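PDB 2AWA: beta sliding clamp from Streptococcus pneumoniae, which probably forms a ring-shaped head-to-tail homodimer around DNA, tethering DNA polymerases and other proteins to it and so conferring processivity. Local coordinates for residues N279-L283 / L353-V358. Residues are numbered along the deposited sequence; the frame is centred on the assembly and turned at random.
Sequences NVVNL and LNSEKV
Val-280, in the t rotamer, sits at the apolar centre: its CG2 packs 4.0 Å from Leu-353 CD1 and 3.8 Å from Val-358 CB, and presses against the backbone, 3.3 Å from Ser-355 O. About one turn on, Leu-283 CD2 reaches Val-358 CG1 at 4.4 Å, and Leu-350 of helix 343-351 touches Val-280, Leu-283 and Val-358. Outward from this cluster, Val-280 N donates a nearly straight hydrogen bond to Glu-356 O (3.0 Å). Asn-279 and Lys-357 form an antiparallel non-hydrogen-bonded pair, CA to CA 4.6 Å. Just before Lys-357, Glu-356 is helical in phi/psi (-64/-34); Ser-355 OG donates to Lys-357 O (2.7 Å), a bond spanning the bend into the strand. At the polar edge, a water accepts from Val-281 N (3.0 Å) and donates to Glu-356 O (2.8 Å). Asn-279, chi1 t, N-caps the helix: its OD1 accepts from Asn-282 N at 2.9 Å. Strand 274-279, antiparallel to strand 357-362, thus passes directly into helix 280-294, an N-capped strand-to-helix junction in the C-terminal domain of the DNA-clamp fold.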
ATOM      1  N   ASN B 279       9.371 -20.650  22.287  1.00 57.13           N
ATOM      2  CA  ASN B 279       8.112 -20.278  21.669  1.00 58.17           C
ATOM      3  C   ASN B 279       8.427 -19.429  20.414  1.00 60.29           C
ATOM      4  O   ASN B 279       9.138 -18.397  20.491  1.00 59.14           O
ATOM      5  CB  ASN B 279       7.229 -19.498  22.651  1.00 57.20           C
ATOM      6  CG  ASN B 279       5.934 -19.039  22.018  1.00 59.56           C
ATOM      7  OD1 ASN B 279       5.878 -17.974  21.420  1.00 62.76           O
ATOM      8  ND2 ASN B 279       4.888 -19.854  22.125  1.00 65.38           N
ATOM      9  N   VAL B 280       7.891 -19.866  19.272  1.00 60.19           N
ATOM     10  CA  VAL B 280       8.277 -19.325  17.973  1.00 59.42           C
ATOM     11  C   VAL B 280       7.929 -17.858  17.891  1.00 59.86           C
ATOM     12  O   VAL B 280       8.776 -17.023  17.538  1.00 58.84           O
ATOM     13  CB  VAL B 280       7.585 -20.098  16.816  1.00 59.75           C
ATOM     14  CG1 VAL B 280       7.760 -19.389  15.470  1.00 57.92           C
ATOM     15  CG2 VAL B 280       8.130 -21.507  16.733  1.00 58.42           C
ATOM     16  N   VAL B 281       6.685 -17.550  18.245  1.00 60.34           N
ATOM     17  CA  VAL B 281       6.189 -16.183  18.164  1.00 60.94           C
ATOM     18  C   VAL B 281       6.988 -15.266  19.067  1.00 61.62           C
ATOM     19  O   VAL B 281       7.427 -14.211  18.632  1.00 64.35           O
ATOM     20  CB  VAL B 281       4.697 -16.082  18.495  1.00 59.88           C
ATOM     21  CG1 VAL B 281       4.274 -14.651  18.550  1.00 60.94           C
ATOM     22  CG2 VAL B 281       3.867 -16.814  17.431  1.00 61.25           C
ATOM     23  N   ASN B 282       7.187 -15.670  20.316  1.00 63.17           N
ATOM     24  CA  ASN B 282       7.903 -14.837  21.283  1.00 62.34           C
ATOM     25  C   ASN B 282       9.306 -14.583  20.841  1.00 61.99           C
ATOM     26  O   ASN B 282       9.794 -13.489  20.984  1.00 63.70           O
ATOM     27  CB  ASN B 282       7.942 -15.485  22.662  1.00 62.55           C
ATOM     28  CG  ASN B 282       6.604 -15.485  23.336  1.00 67.90           C
ATOM     29  OD1 ASN B 282       5.630 -14.911  22.820  1.00 68.11           O
ATOM     30  ND2 ASN B 282       6.530 -16.140  24.501  1.00 72.33           N
ATOM     31  N   LEU B 283       9.969 -15.600  20.305  1.00 63.13           N
ATOM     32  CA  LEU B 283      11.309 -15.405  19.801  1.00 61.49           C
ATOM     33  C   LEU B 283      11.285 -14.439  18.613  1.00 62.20           C
ATOM     34  O   LEU B 283      12.073 -13.516  18.557  1.00 64.33           O
ATOM     35  CB  LEU B 283      11.949 -16.740  19.446  1.00 60.97           C
ATOM     36  CG  LEU B 283      13.414 -16.685  18.997  1.00 62.51           C
ATOM     37  CD1 LEU B 283      14.340 -15.821  19.906  1.00 61.13           C
ATOM     38  CD2 LEU B 283      13.919 -18.087  18.887  1.00 61.87           C
ATOM     39  N   LEU B 353       8.119 -21.435   9.959  1.00 57.47           N
ATOM     40  CA  LEU B 353       7.586 -22.551  10.731  1.00 59.38           C
ATOM     41  C   LEU B 353       6.080 -22.424  10.898  1.00 61.38           C
ATOM     42  O   LEU B 353       5.558 -21.304  10.979  1.00 61.86           O
ATOM     43  CB  LEU B 353       8.239 -22.631  12.106  1.00 59.61           C
ATOM     44  CG  LEU B 353       9.767 -22.717  12.105  1.00 60.40           C
ATOM     45  CD1 LEU B 353      10.299 -22.294  13.461  1.00 59.87           C
ATOM     46  CD2 LEU B 353      10.239 -24.103  11.736  1.00 53.82           C
ATOM     47  N   ASN B 354       5.392 -23.573  10.923  1.00 60.71           N
ATOM     48  CA  ASN B 354       3.974 -23.623  11.260  1.00 61.84           C
ATOM     49  C   ASN B 354       3.722 -24.120  12.699  1.00 60.12           C
ATOM     50  O   ASN B 354       2.581 -24.291  13.097  1.00 60.48           O
ATOM     51  CB  ASN B 354       3.219 -24.498  10.247  1.00 64.69           C
ATOM     52  CG  ASN B 354       3.305 -23.952   8.806  1.00 73.94           C
ATOM     53  OD1 ASN B 354       3.068 -22.761   8.569  1.00 79.38           O
ATOM     54  ND2 ASN B 354       3.633 -24.832   7.841  1.00 75.13           N
ATOM     55  N   SER B 355       4.781 -24.324  13.482  1.00 58.63           N
ATOM     56  CA  SER B 355       4.655 -24.899  14.824  1.00 55.41           C
ATOM     57  C   SER B 355       4.709 -23.874  15.943  1.00 55.55           C
ATOM     58  O   SER B 355       5.282 -22.793  15.795  1.00 53.95           O
ATOM     59  CB  SER B 355       5.745 -25.937  15.059  1.00 53.77           C
ATOM     60  OG  SER B 355       7.018 -25.346  15.077  1.00 53.41           O
ATOM     61  N   GLU B 356       4.125 -24.241  17.079  1.00 56.69           N
ATOM     62  CA  GLU B 356       4.134 -23.391  18.265  1.00 58.16           C
ATOM     63  C   GLU B 356       5.547 -23.181  18.800  1.00 56.99           C
ATOM     64  O   GLU B 356       5.861 -22.123  19.315  1.00 58.98           O
ATOM     65  CB  GLU B 356       3.256 -24.005  19.359  1.00 56.95           C
ATOM     66  CG  GLU B 356       3.054 -23.091  20.563  1.00 62.12           C
ATOM     67  CD  GLU B 356       2.227 -23.712  21.685  1.00 64.06           C
ATOM     68  OE1 GLU B 356       1.368 -24.586  21.417  1.00 76.28           O
ATOM     69  OE2 GLU B 356       2.434 -23.310  22.852  1.00 76.22           O
ATOM     70  N   LYS B 357       6.396 -24.192  18.680  1.00 56.90           N
ATOM     71  CA  LYS B 357       7.692 -24.179  19.331  1.00 58.40           C
ATOM     72  C   LYS B 357       8.793 -24.531  18.358  1.00 56.91           C
ATOM     73  O   LYS B 357       8.535 -25.125  17.315  1.00 54.65           O
ATOM     74  CB  LYS B 357       7.712 -25.145  20.523  1.00 59.54           C
ATOM     75  CG  LYS B 357       7.448 -24.486  21.872  1.00 62.51           C
ATOM     76  CD  LYS B 357       7.235 -25.517  23.009  1.00 62.48           C
ATOM     77  CE  LYS B 357       5.748 -25.698  23.358  1.00 66.59           C
ATOM     78  NZ  LYS B 357       5.531 -26.511  24.593  1.00 68.23           N
ATOM     79  N   VAL B 358      10.012 -24.111  18.697  1.00 57.26           N
ATOM     80  CA  VAL B 358      11.176 -24.321  17.842  1.00 58.20           C
ATOM     81  C   VAL B 358      12.365 -24.771  18.674  1.00 59.00           C
ATOM     82  O   VAL B 358      12.682 -24.179  19.706  1.00 57.88           O
ATOM     83  CB  VAL B 358      11.550 -23.051  17.026  1.00 57.78           C
ATOM     84  CG1 VAL B 358      11.929 -21.873  17.934  1.00 58.92           C
ATOM     85  CG2 VAL B 358      12.683 -23.344  16.042  1.00 57.10           C
TER
HETATM   86  O   HOH W   1       4.623 -19.716  18.640  1.00 46.49           O